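Local coordinates for beta-galactosidase (Marinomonas sp. ef1, PDB 6Y2K), which hydrolyses terminal beta-galactosidic linkages, as a cold-active family 42 glycoside hydrolase that assembles into a hexamer, at residues G641-G646 and A651-Q656; H207-Q212 and E502-P507; F37-I42 and R118-M123; D265-G270 and Q363-L368. All blocks are in the same frame, centred on the assembly; numbering follows the deposited sequence.

Interaction 1 (G641-G646 and A651-Q656); sequences GSMCLG and AIWKKQ
G641 and A651 bring the two backbones to a CA–CA distance of 4.5 Å, after which the chains part: 651-655 runs on as a strand while 641-646 turns away, and no hydrogen bond passes directly between them. G641 has a positive phi (80°), and a beta carbon built there would press against CA of A651. A651 fills the angle between the segments. Its CB lies 3.5 Å from the carbonyl oxygen of S642, and CD2 of L645 also comes within 3.5 Å of A651 CB, closer than usual for two carbons. With CG beside its own backbone N (chi1 -82°), the L645 side chain turns its CD2 branch back to A651.

The fold here is the small antiparallel sheet at the C-terminal end of the chain. Strand 649-655 is an inner member, bordered by 618-623 and 636-640, and 641-646 is the connection that leaves 636-640 and contributes a short strand paired with 629-630.

W653 supplies the second half of the contact. The benzo rim of its indole turns toward M643, with CZ2 4.1 Å from CA of M643 and 4.2 Å from its CB; the backbone carbon CA meets the ring at its edge, and the rest of the methionine chain leads off elsewhere. A water lying in the indole plane accepts from W653 NE1 at 3.0 Å and donates to S642 O at 2.8 Å, so the buried indole N-H and the carbonyl are tied through one bridge.

Interaction 2 (H207-Q212 and E502-P507); sequences HRLDFQ and ETYQIP
A first torsion of -176° extends L209 directly away from its amide nitrogen, and Y504 swings its ring out at a chi1 of -139°, away from any staggered position; together these torsions bring the leucine against CD2 of the tyrosine. The two side chains cross at about a right angle. L209 CD2 stands 3.6 Å from Y504 CD2, approaching the ring obliquely, while L209 CB meets the same CD2 at the ring edge, near the ring plane, at 3.9 Å. Y504 is also unusual in its backbone, with a positive phi of 65°, in a loop without regular structure.

The contact joins two parts of the molecule that lie far apart in sequence: the long helix 205-233 on the outside of the TIM barrel, and a loop of the trimerisation domain. Helix 418-426 flanks the pair, since L209 also packs on W422 and I426.

The backbone carbonyl oxygen of E502 lies 4.4 Å from L209 CD2 and accepts a hydrogen bond from R213. In the side chains, E502 OE1 is 5.2 Å from D210 OD1, not in contact; K167 forms salt bridges with both acids, which probably eases their mutual repulsion. The hydroxyl of Y504 is bonded to the carbonyl of S423, fixing the far end of the ring, and the carbonyl of Y504 accepts from Q363 of a neighbouring subunit.

Interaction 3 (F37-I42 and R118-M123); sequences FSWSTI and RRMVTM
M120 reaches from helix 111-128 across the indole of W39, and each of its carbons finds a part of that ring system. CB, carried toward the short helix 39-42, begins at the benzo rim, 3.8 Å from W39 CZ2 and equally near W39 CH2. CG continues past the rim, 4.1 Å from CZ2. With CG anti to the backbone N (chi1 172°) and bends at chi2 and chi3, the chain then passes the ring in the sense opposite to that in which the tryptophan extends. SD stands 4.8 Å from the centroid of the W39 five-membered ring, a Met-aromatic contact. The tip, CE, settles over one face of the pyrrole ring, 3.5 Å from its centroid and 25° off the normal, in a CH-pi contact displaced toward NE1. CE also touches CG2 of I42 at 4.0 Å, so the methyl is wedged between aromatic and aliphatic surfaces.

At its polar edge the indole is held differently: W39 NE1 donates to E43, and in one of its two modelled conformers R119 pairs with the same carboxylate. Without the indole, as with a serine at W39, the M120 methyl is likely to lose its aromatic face and E43 its N-H donor. The pair joins a helix that follows the second barrel strand to one that precedes the fourth, and W39 packs as well on S184 of a neighbouring subunit. No hydrogen bond spans the two segments; dispersion and the attraction of a sulfur-bound methyl for pi electrons therefore probably hold this buried contact together.

Interaction 4 (D265-G270 and Q363-L368); sequences DSYPLG and QMHAGL
Y267 and H365 present their rings almost perpendicular to each other, at 87° between planes with the centroids 5.6 Å apart. The imidazole comes in with its NE2-CE1 end. NE2 lies 3.5 Å from Y267 CE1, which sits near the imidazole plane, and H365 CE1 is 4.0 Å from that same carbon; seen from the tyrosine, the histidine arrives obliquely. The imidazole extends trans to the amide nitrogen of H365 (chi1 -167°), which carries it from its loop across to the tyrosine.

The rotation of the imidazole is fixed through ND1, which donates to the carbonyl of the next residue, A366 O, at 2.9 Å with an N-H...O angle of 155°; the acceptor lies in the imidazole plane and offers a lone pair in its own carbonyl plane. NE2 bonds to a glycerol molecule, and F352 meets the imidazole edge-to-face. The tyrosine is held at its other end, where the OH bonds to E314. Replacing H365 by a leucine is likely to leave the A366 carbonyl without its imidazole donor.

Y267 follows directly on the sixth barrel strand, and D265, near the end of that strand, has a carboxylate close to those of E142 and E314. These two glutamates, after strand 134-138 and on strand 310-315, occupy the strand 4 and strand 7 positions of the family 42 acid/base and nucleophile, and probably play those parts. Acids, aromatics and a histidine gathered at the C-terminal mouth of the TIM barrel are consistent with the sugar-binding pocket, which the glycerol, probably from the crystallisation liquor, may mark.

Overall arrangement
Along the chain, interaction 3 closes first; interaction 4 follows, nested inside the long loop closed by interaction 2, and interaction 1 comes last. Interactions 3 and 4 both belong to the TIM barrel, with centres about 26 Å apart: one lies among its outer helices, the other at the mouth of the probable pocket. Interaction 2 ties the barrel to the trimerisation domain, its centre about 38 Å from each of theirs. Interaction 1, in the small C-terminal sheet, has its centre about 49 Å from that of interaction 2, on the opposite side of the chain's centre. Interactions 2, 3 and 4 all touch other subunits, and interactions 2 and 4 are joined where neighbouring subunits of the hexamer meet.

Interaction 1 (G641-G646 and A651-Q656)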
loop_
_atom_site.group_PDB
_atom_site.type_symbol
_atom_site.label_atom_id
_atom_site.label_comp_id
_atom_site.label_asym_id
_atom_site.label_seq_id
_atom_site.Cartn_x
_atom_site.Cartn_y
_atom_site.Cartn_z
ATOM N N GLY A 641 4.226 37.085 23.241
ATOM C CA GLY A 641 3.538 35.840 22.874
ATOM C C GLY A 641 3.049 35.022 24.057
ATOM O O GLY A 641 2.660 35.581 25.086
ATOM N N SER A 642 3.066 33.694 23.910
ATOM C CA SER A 642 2.569 32.794 24.953
ATOM C C SER A 642 3.331 31.482 25.082
ATOM O O SER A 642 4.053 31.052 24.177
ATOM C CB SER A 642 1.074 32.507 24.751
ATOM O OG SER A 642 0.765 32.335 23.381
ATOM N N MET A 643 3.140 30.859 26.243
ATOM C CA MET A 643 3.665 29.538 26.543
ATOM C C MET A 643 3.059 28.496 25.593
ATOM O O MET A 643 3.731 27.539 25.215
ATOM C CB MET A 643 3.347 29.188 28.000
ATOM C CG MET A 643 4.056 27.960 28.540
ATOM S SD MET A 643 3.839 27.789 30.328
ATOM C CE MET A 643 2.054 27.733 30.441
ATOM N N CYS A 644 1.793 28.691 25.229
ATOM C CA CYS A 644 1.144 27.915 24.174
ATOM C C CYS A 644 1.433 28.560 22.817
ATOM O O CYS A 644 0.715 29.464 22.370
ATOM C CB CYS A 644 -0.364 27.805 24.426
ATOM S SG CYS A 644 -0.764 26.970 25.987
ATOM N N LEU A 645 2.512 28.099 22.185
ATOM C CA LEU A 645 2.930 28.603 20.875
ATOM C C LEU A 645 1.977 28.170 19.790
ATOM O O LEU A 645 1.913 26.985 19.475
ATOM C CB LEU A 645 4.311 28.072 20.487
ATOM C CG LEU A 645 5.575 28.729 21.011
ATOM C CD1 LEU A 645 6.762 27.937 20.477
ATOM C CD2 LEU A 645 5.647 30.188 20.570
ATOM N N GLY A 646 1.270 29.123 19.190
ATOM C CA GLY A 646 0.409 28.825 18.041
ATOM C C GLY A 646 1.162 28.364 16.800
ATOM O O GLY A 646 2.393 28.439 16.735
ATOM N N ALA A 651 7.326 33.220 20.399
ATOM C CA ALA A 651 7.323 33.708 21.779
ATOM C C ALA A 651 8.734 34.128 22.167
ATOM O O ALA A 651 9.715 33.527 21.717
ATOM C CB ALA A 651 6.792 32.650 22.732
ATOM N N ILE A 652 8.822 35.166 23.000
ATOM C CA ILE A 652 10.098 35.725 23.445
ATOM C C ILE A 652 10.084 35.824 24.975
ATOM O O ILE A 652 9.155 36.393 25.555
ATOM C CB ILE A 652 10.371 37.112 22.817
ATOM C CG1 ILE A 652 10.247 37.017 21.281
ATOM C CG2 ILE A 652 11.747 37.626 23.243
ATOM C CD1 ILE A 652 10.489 38.305 20.540
ATOM N N TRP A 653 11.118 35.258 25.595
ATOM C CA TRP A 653 11.263 35.174 27.043
ATOM C C TRP A 653 12.574 35.847 27.450
ATOM O O TRP A 653 13.519 35.888 26.660
ATOM C CB TRP A 653 11.325 33.706 27.497
ATOM C CG TRP A 653 10.108 32.858 27.197
ATOM C CD1 TRP A 653 9.673 32.428 25.965
ATOM C CD2 TRP A 653 9.205 32.299 28.155
ATOM N NE1 TRP A 653 8.537 31.659 26.105
ATOM C CE2 TRP A 653 8.227 31.568 27.438
ATOM C CE3 TRP A 653 9.116 32.359 29.555
ATOM C CZ2 TRP A 653 7.181 30.895 28.075
ATOM C CZ3 TRP A 653 8.072 31.685 30.193
ATOM C CH2 TRP A 653 7.117 30.964 29.447
ATOM N N LYS A 654 12.634 36.345 28.684
ATOM C CA LYS A 654 13.879 36.850 29.265
ATOM C C LYS A 654 14.281 36.011 30.474
ATOM O O LYS A 654 13.430 35.630 31.278
ATOM C CB LYS A 654 13.771 38.334 29.644
ATOM C CG LYS A 654 12.698 38.699 30.657
ATOM C CD LYS A 654 12.697 40.205 30.902
ATOM C CE LYS A 654 11.606 40.621 31.881
ATOM N NZ LYS A 654 11.464 42.105 31.972
ATOM N N LYS A 655 15.573 35.711 30.583
ATOM C CA LYS A 655 16.096 34.953 31.711
ATOM C C LYS A 655 15.957 35.769 33.000
ATOM O O LYS A 655 16.100 36.994 32.974
ATOM C CB LYS A 655 17.558 34.581 31.479
ATOM C CG LYS A 655 17.751 33.590 30.348
ATOM C CD LYS A 655 19.220 33.281 30.141
ATOM C CE LYS A 655 19.448 32.514 28.853
ATOM N NZ LYS A 655 20.893 32.235 28.640
ATOM N N GLN A 656 15.648 35.091 34.105
ATOM C CA GLN A 656 15.453 35.752 35.406
ATOM C C GLN A 656 16.794 35.990 36.090
ATOM O O GLN A 656 17.706 35.172 35.981
ATOM C CB GLN A 656 14.542 34.918 36.312
ATOM C CG GLN A 656 13.082 34.898 35.864
ATOM C CD GLN A 656 12.234 33.842 36.570
ATOM O OE1 GLN A 656 12.740 33.006 37.327
ATOM N NE2 GLN A 656 10.927 33.874 36.315
HETATM O O HOH W 1 6.592 30.019 24.543
#

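Interaction 2 (H207-Q212 and E502-P507)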
loop_
_atom_site.group_PDB
_atom_site.type_symbol
_atom_site.label_atom_id
_atom_site.label_comp_id
_atom_site.label_asym_id
_atom_site.label_seq_id
_atom_site.Cartn_x
_atom_site.Cartn_y
_atom_site.Cartn_z
ATOM N N HIS A 207 41.228 19.837 -12.834
ATOM C CA HIS A 207 40.879 20.819 -13.860
ATOM C C HIS A 207 39.581 21.539 -13.487
ATOM O O HIS A 207 39.510 22.773 -13.517
ATOM C CB HIS A 207 40.760 20.065 -15.197
ATOM C CG HIS A 207 40.483 20.923 -16.392
ATOM N ND1 HIS A 207 40.246 20.379 -17.637
ATOM C CD2 HIS A 207 40.403 22.267 -16.548
ATOM C CE1 HIS A 207 40.036 21.351 -18.505
ATOM N NE2 HIS A 207 40.124 22.506 -17.871
ATOM N N ARG A 208 38.566 20.766 -13.114
ATOM C CA ARG A 208 37.269 21.338 -12.768
ATOM C C ARG A 208 37.321 22.146 -11.475
ATOM O O ARG A 208 36.657 23.186 -11.377
ATOM C CB ARG A 208 36.207 20.243 -12.666
ATOM C CG ARG A 208 35.907 19.557 -13.997
ATOM C CD ARG A 208 35.001 18.347 -13.822
ATOM N NE ARG A 208 33.688 18.724 -13.310
ATOM C CZ ARG A 208 32.819 17.909 -12.713
ATOM N NH1 ARG A 208 31.655 18.408 -12.293
ATOM N NH2 ARG A 208 33.100 16.628 -12.486
ATOM N N LEU A 209 38.098 21.679 -10.495
ATOM C CA LEU A 209 38.215 22.390 -9.217
ATOM C C LEU A 209 38.952 23.736 -9.350
ATOM O O LEU A 209 38.477 24.769 -8.841
ATOM C CB LEU A 209 38.880 21.502 -8.155
ATOM C CG LEU A 209 38.980 22.089 -6.746
ATOM C CD1 LEU A 209 37.627 22.544 -6.220
ATOM C CD2 LEU A 209 39.593 21.080 -5.792
ATOM N N ASP A 210 40.102 23.723 -10.020
ATOM C CA ASP A 210 40.826 24.968 -10.336
ATOM C C ASP A 210 39.977 25.928 -11.183
ATOM O O ASP A 210 40.027 27.151 -10.965
ATOM C CB ASP A 210 42.162 24.682 -11.040
ATOM C CG ASP A 210 43.304 24.383 -10.070
ATOM O OD1 ASP A 210 43.160 24.549 -8.838
ATOM O OD2 ASP A 210 44.382 23.998 -10.564
ATOM N N PHE A 211 39.176 25.391 -12.108
ATOM C CA PHE A 211 38.263 26.235 -12.877
ATOM C C PHE A 211 37.229 26.928 -11.975
ATOM O O PHE A 211 36.989 28.138 -12.119
ATOM C CB PHE A 211 37.575 25.459 -14.010
ATOM C CG PHE A 211 36.746 26.327 -14.905
ATOM C CD1 PHE A 211 37.345 27.327 -15.656
ATOM C CD2 PHE A 211 35.367 26.170 -14.977
ATOM C CE1 PHE A 211 36.589 28.152 -16.472
ATOM C CE2 PHE A 211 34.605 26.984 -15.804
ATOM C CZ PHE A 211 35.218 27.981 -16.543
ATOM N N GLN A 212 36.637 26.176 -11.040
ATOM C CA GLN A 212 35.678 26.743 -10.086
ATOM C C GLN A 212 36.326 27.827 -9.241
ATOM O O GLN A 212 35.742 28.884 -9.030
ATOM C CB GLN A 212 35.095 25.667 -9.163
ATOM C CG GLN A 212 33.860 26.105 -8.383
ATOM C CD GLN A 212 32.550 25.876 -9.127
ATOM O OE1 GLN A 212 32.420 24.927 -9.892
ATOM N NE2 GLN A 212 31.568 26.736 -8.886
ATOM N N GLU A 502 45.240 19.590 -1.711
ATOM C CA GLU A 502 44.848 20.868 -2.322
ATOM C C GLU A 502 44.558 20.747 -3.828
ATOM O O GLU A 502 43.706 21.473 -4.351
ATOM C CB GLU A 502 45.929 21.943 -2.087
ATOM C CG GLU A 502 45.420 23.395 -2.127
ATOM C CD GLU A 502 45.198 23.989 -3.524
ATOM O OE1 GLU A 502 45.857 23.569 -4.496
ATOM O OE2 GLU A 502 44.359 24.910 -3.642
ATOM N N THR A 503 45.251 19.831 -4.507
ATOM C CA THR A 503 45.174 19.699 -5.962
ATOM C C THR A 503 44.341 18.485 -6.427
ATOM O O THR A 503 44.537 18.002 -7.543
ATOM C CB THR A 503 46.601 19.617 -6.556
ATOM O OG1 THR A 503 47.231 18.421 -6.102
ATOM C CG2 THR A 503 47.446 20.813 -6.103
ATOM N N TYR A 504 43.410 18.030 -5.576
ATOM C CA TYR A 504 42.485 16.937 -5.862
ATOM C C TYR A 504 43.209 15.590 -6.044
ATOM O O TYR A 504 43.043 14.908 -7.051
ATOM C CB TYR A 504 41.570 17.280 -7.059
ATOM C CG TYR A 504 40.124 16.849 -6.878
ATOM C CD1 TYR A 504 39.794 15.529 -6.564
ATOM C CD2 TYR A 504 39.078 17.767 -7.035
ATOM C CE1 TYR A 504 38.471 15.138 -6.399
ATOM C CE2 TYR A 504 37.756 17.385 -6.867
ATOM C CZ TYR A 504 37.453 16.068 -6.552
ATOM O OH TYR A 504 36.142 15.694 -6.375
ATOM N N GLN A 505 44.018 15.222 -5.053
ATOM C CA GLN A 505 44.601 13.883 -4.992
ATOM C C GLN A 505 44.340 13.262 -3.631
ATOM O O GLN A 505 44.060 13.972 -2.666
ATOM C CB GLN A 505 46.112 13.908 -5.259
ATOM C CG GLN A 505 46.509 14.460 -6.624
ATOM C CD GLN A 505 47.966 14.199 -6.982
ATOM O OE1 GLN A 505 48.595 13.281 -6.448
ATOM N NE2 GLN A 505 48.503 14.997 -7.911
ATOM N N ILE A 506 44.462 11.938 -3.552
ATOM C CA ILE A 506 44.325 11.228 -2.278
ATOM C C ILE A 506 45.619 11.441 -1.484
ATOM O O ILE A 506 46.694 11.258 -2.045
ATOM C CB ILE A 506 44.060 9.725 -2.493
ATOM C CG1 ILE A 506 42.725 9.537 -3.240
ATOM C CG2 ILE A 506 44.074 8.987 -1.160
ATOM C CD1 ILE A 506 42.422 8.115 -3.653
ATOM N N PRO A 507 45.528 11.831 -0.193
ATOM C CA PRO A 507 46.750 11.988 0.600
ATOM C C PRO A 507 47.606 10.726 0.646
ATOM O O PRO A 507 47.088 9.607 0.593
ATOM C CB PRO A 507 46.227 12.319 2.001
ATOM C CG PRO A 507 44.924 12.997 1.749
ATOM C CD PRO A 507 44.340 12.321 0.539
#

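Interaction 3 (F37-I42 and R118-M123)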
loop_
_atom_site.group_PDB
_atom_site.type_symbol
_atom_site.label_atom_id
_atom_site.label_comp_id
_atom_site.label_asym_id
_atom_site.label_seq_id
_atom_site.Cartn_x
_atom_site.Cartn_y
_atom_site.Cartn_z
ATOM N N PHE A 37 18.643 48.180 -10.390
ATOM C CA PHE A 37 18.222 47.839 -11.757
ATOM C C PHE A 37 17.962 49.059 -12.652
ATOM O O PHE A 37 17.275 48.938 -13.674
ATOM C CB PHE A 37 16.966 46.950 -11.725
ATOM C CG PHE A 37 17.147 45.640 -10.992
ATOM C CD1 PHE A 37 18.167 44.763 -11.336
ATOM C CD2 PHE A 37 16.252 45.256 -10.001
ATOM C CE1 PHE A 37 18.325 43.549 -10.675
ATOM C CE2 PHE A 37 16.390 44.037 -9.356
ATOM C CZ PHE A 37 17.426 43.183 -9.689
ATOM N N SER A 38 18.550 50.211 -12.312
ATOM C CA SER A 38 18.159 51.500 -12.924
ATOM C C SER A 38 19.061 52.019 -14.065
ATOM O O SER A 38 18.857 53.137 -14.531
ATOM C CB SER A 38 18.008 52.580 -11.824
ATOM O OG SER A 38 19.248 52.889 -11.198
ATOM N N TRP A 39 20.024 51.225 -14.540
ATOM C CA TRP A 39 20.963 51.715 -15.566
ATOM C C TRP A 39 20.257 52.251 -16.815
ATOM O O TRP A 39 20.628 53.313 -17.302
ATOM C CB TRP A 39 22.025 50.660 -15.942
ATOM C CG TRP A 39 23.309 51.202 -16.563
ATOM C CD1 TRP A 39 23.450 52.289 -17.390
ATOM C CD2 TRP A 39 24.625 50.634 -16.443
ATOM N NE1 TRP A 39 24.758 52.436 -17.774
ATOM C CE2 TRP A 39 25.502 51.437 -17.211
ATOM C CE3 TRP A 39 25.144 49.516 -15.779
ATOM C CZ2 TRP A 39 26.872 51.171 -17.309
ATOM C CZ3 TRP A 39 26.507 49.253 -15.880
ATOM C CH2 TRP A 39 27.356 50.081 -16.637
ATOM N N SER A 40 19.232 51.565 -17.326
ATOM C CA SER A 40 18.509 52.084 -18.507
ATOM C C SER A 40 17.756 53.401 -18.236
ATOM O O SER A 40 17.497 54.152 -19.172
ATOM C CB SER A 40 17.559 51.045 -19.123
ATOM O OG SER A 40 16.321 50.953 -18.433
ATOM N N THR A 41 17.408 53.672 -16.976
ATOM C CA THR A 41 16.819 54.964 -16.585
ATOM C C THR A 41 17.919 56.035 -16.503
ATOM O O THR A 41 17.733 57.157 -16.979
ATOM C CB THR A 41 16.060 54.848 -15.245
ATOM O OG1 THR A 41 15.021 53.864 -15.364
ATOM C CG2 THR A 41 15.433 56.179 -14.836
ATOM N N ILE A 42 19.066 55.672 -15.927
ATOM C CA ILE A 42 20.199 56.596 -15.786
ATOM C C ILE A 42 20.813 56.958 -17.148
ATOM O O ILE A 42 21.091 58.128 -17.396
ATOM C CB ILE A 42 21.314 56.024 -14.879
ATOM C CG1 ILE A 42 20.796 55.798 -13.449
ATOM C CG2 ILE A 42 22.526 56.964 -14.844
ATOM C CD1 ILE A 42 21.670 54.888 -12.614
ATOM N N ARG A 118 33.631 50.216 -13.775
ATOM C CA ARG A 118 34.486 51.237 -13.160
ATOM C C ARG A 118 33.946 52.639 -13.450
ATOM O O ARG A 118 33.860 53.464 -12.539
ATOM C CB ARG A 118 35.940 51.125 -13.633
ATOM C CG ARG A 118 36.935 51.889 -12.754
ATOM C CD ARG A 118 38.315 51.958 -13.397
ATOM N NE ARG A 118 38.790 50.639 -13.795
ATOM C CZ ARG A 118 39.255 49.728 -12.950
ATOM N NH1 ARG A 118 39.313 49.992 -11.652
ATOM N NH2 ARG A 118 39.659 48.555 -13.405
ATOM N N ARG A 119 33.573 52.888 -14.712
ATOM C CA ARG A 119 33.015 54.185 -15.131
ATOM C C ARG A 119 31.732 54.534 -14.392
ATOM O O ARG A 119 31.615 55.620 -13.826
ATOM C CB ARG A 119 32.731 54.225 -16.645
ATOM C CG ARG A 119 32.310 55.611 -17.141
ATOM C CD ARG A 119 31.796 55.652 -18.579
ATOM N NE ARG A 119 30.620 54.810 -18.769
ATOM C CZ ARG A 119 29.365 55.250 -18.847
ATOM N NH1 ARG A 119 29.082 56.548 -18.778
ATOM N NH2 ARG A 119 28.398 54.365 -19.012
ATOM N N MET A 120 30.759 53.622 -14.417
ATOM C CA MET A 120 29.441 53.899 -13.838
ATOM C C MET A 120 29.477 53.987 -12.310
ATOM O O MET A 120 28.832 54.863 -11.727
ATOM C CB MET A 120 28.392 52.863 -14.294
ATOM C CG MET A 120 27.046 52.973 -13.584
ATOM S SD MET A 120 26.229 54.573 -13.757
ATOM C CE MET A 120 25.570 54.453 -15.414
ATOM N N VAL A 121 30.215 53.086 -11.670
ATOM C CA VAL A 121 30.308 53.101 -10.210
ATOM C C VAL A 121 31.040 54.360 -9.726
ATOM O O VAL A 121 30.655 54.939 -8.709
ATOM C CB VAL A 121 30.945 51.818 -9.642
ATOM C CG1 VAL A 121 31.160 51.933 -8.131
ATOM C CG2 VAL A 121 30.044 50.622 -9.940
ATOM N N THR A 122 32.076 54.776 -10.450
ATOM C CA THR A 122 32.749 56.043 -10.162
ATOM C C THR A 122 31.794 57.228 -10.313
ATOM O O THR A 122 31.731 58.078 -9.422
ATOM C CB THR A 122 33.991 56.250 -11.043
ATOM O OG1 THR A 122 34.916 55.184 -10.810
ATOM C CG2 THR A 122 34.678 57.597 -10.720
ATOM N N MET A 123 31.047 57.279 -11.419
ATOM C CA MET A 123 30.037 58.331 -11.607
ATOM C C MET A 123 29.058 58.407 -10.435
ATOM O O MET A 123 28.824 59.485 -9.892
ATOM C CB MET A 123 29.235 58.125 -12.897
ATOM C CG MET A 123 29.914 58.589 -14.174
ATOM S SD MET A 123 28.713 58.724 -15.526
ATOM C CE MET A 123 28.266 57.019 -15.763
#

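Interaction 4 (D265-G270 and Q363-L368)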
loop_
_atom_site.group_PDB
_atom_site.type_symbol
_atom_site.label_atom_id
_atom_site.label_comp_id
_atom_site.label_asym_id
_atom_site.label_seq_id
_atom_site.Cartn_x
_atom_site.Cartn_y
_atom_site.Cartn_z
ATOM N N ASP A 265 18.940 36.896 0.891
ATOM C CA ASP A 265 17.614 36.990 0.327
ATOM C C ASP A 265 16.860 35.696 0.620
ATOM O O ASP A 265 17.167 34.650 0.039
ATOM C CB ASP A 265 17.727 37.260 -1.180
ATOM C CG ASP A 265 18.460 38.571 -1.497
ATOM O OD1 ASP A 265 18.579 39.419 -0.600
ATOM O OD2 ASP A 265 18.909 38.769 -2.647
ATOM N N SER A 266 15.884 35.789 1.526
ATOM C CA SER A 266 15.192 34.639 2.101
ATOM C C SER A 266 13.775 34.513 1.569
ATOM O O SER A 266 12.912 35.370 1.821
ATOM C CB SER A 266 15.134 34.740 3.625
ATOM O OG SER A 266 14.481 33.594 4.172
ATOM N N TYR A 267 13.535 33.416 0.853
ATOM C CA TYR A 267 12.233 33.112 0.308
ATOM C C TYR A 267 11.871 31.678 0.686
ATOM O O TYR A 267 11.951 30.776 -0.152
ATOM C CB TYR A 267 12.251 33.323 -1.198
ATOM C CG TYR A 267 12.534 34.750 -1.606
ATOM C CD1 TYR A 267 11.521 35.709 -1.593
ATOM C CD2 TYR A 267 13.812 35.145 -2.002
ATOM C CE1 TYR A 267 11.769 37.017 -1.964
ATOM C CE2 TYR A 267 14.072 36.454 -2.379
ATOM C CZ TYR A 267 13.048 37.385 -2.355
ATOM O OH TYR A 267 13.284 38.677 -2.743
ATOM N N PRO A 268 11.471 31.464 1.955
ATOM C CA PRO A 268 11.283 30.113 2.495
ATOM C C PRO A 268 10.310 29.213 1.729
ATOM O O PRO A 268 10.540 28.007 1.662
ATOM C CB PRO A 268 10.755 30.377 3.913
ATOM C CG PRO A 268 11.269 31.725 4.243
ATOM C CD PRO A 268 11.110 32.479 2.964
ATOM N N LEU A 269 9.254 29.786 1.153
ATOM C CA LEU A 269 8.264 28.983 0.414
ATOM C C LEU A 269 8.761 28.586 -0.958
ATOM O O LEU A 269 8.449 27.508 -1.430
ATOM C CB LEU A 269 6.928 29.703 0.276
ATOM C CG LEU A 269 6.346 30.366 1.527
ATOM C CD1 LEU A 269 4.903 30.771 1.261
ATOM C CD2 LEU A 269 6.442 29.477 2.755
ATOM N N GLY A 270 9.532 29.467 -1.596
ATOM C CA GLY A 270 10.145 29.172 -2.879
ATOM C C GLY A 270 11.207 28.101 -2.762
ATOM O O GLY A 270 11.207 27.163 -3.546
ATOM N N GLN A 363 5.678 40.273 -12.098
ATOM C CA GLN A 363 4.369 40.876 -11.825
ATOM C C GLN A 363 3.499 40.078 -10.814
ATOM O O GLN A 363 2.631 40.663 -10.161
ATOM C CB GLN A 363 3.602 41.189 -13.127
ATOM C CG GLN A 363 3.134 39.983 -13.935
ATOM C CD GLN A 363 2.646 40.362 -15.325
ATOM O OE1 GLN A 363 1.456 40.237 -15.629
ATOM N NE2 GLN A 363 3.566 40.839 -16.178
ATOM N N MET A 364 3.749 38.771 -10.666
ATOM C CA MET A 364 3.069 37.954 -9.641
ATOM C C MET A 364 3.820 37.843 -8.298
ATOM O O MET A 364 3.369 37.115 -7.410
ATOM C CB MET A 364 2.780 36.545 -10.183
ATOM C CG MET A 364 1.937 36.513 -11.449
ATOM S SD MET A 364 0.330 37.312 -11.270
ATOM C CE MET A 364 -0.519 36.150 -10.215
ATOM N N HIS A 365 4.928 38.569 -8.133
ATOM C CA HIS A 365 5.682 38.572 -6.872
ATOM C C HIS A 365 5.068 39.615 -5.936
ATOM O O HIS A 365 5.069 40.798 -6.249
ATOM C CB HIS A 365 7.159 38.895 -7.120
ATOM C CG HIS A 365 8.055 38.630 -5.948
ATOM N ND1 HIS A 365 7.858 39.203 -4.706
ATOM C CD2 HIS A 365 9.187 37.890 -5.844
ATOM C CE1 HIS A 365 8.814 38.805 -3.885
ATOM N NE2 HIS A 365 9.641 38.020 -4.553
ATOM N N ALA A 366 4.580 39.166 -4.784
ATOM C CA ALA A 366 3.922 40.045 -3.816
ATOM C C ALA A 366 4.853 41.097 -3.212
ATOM O O ALA A 366 6.080 41.005 -3.293
ATOM C CB ALA A 366 3.289 39.218 -2.708
ATOM N N GLY A 367 4.233 42.118 -2.631
ATOM C CA GLY A 367 4.941 43.123 -1.862
ATOM C C GLY A 367 4.166 43.468 -0.610
ATOM O O GLY A 367 3.177 42.806 -0.298
ATOM N N LEU A 368 4.616 44.500 0.107
ATOM C CA LEU A 368 3.853 45.022 1.250
ATOM C C LEU A 368 2.533 45.619 0.793
ATOM O O LEU A 368 1.564 45.574 1.537
ATOM C CB LEU A 368 4.626 46.082 2.047
ATOM C CG LEU A 368 5.997 45.780 2.663
ATOM C CD1 LEU A 368 6.238 46.656 3.898
ATOM C CD2 LEU A 368 6.201 44.320 3.021
#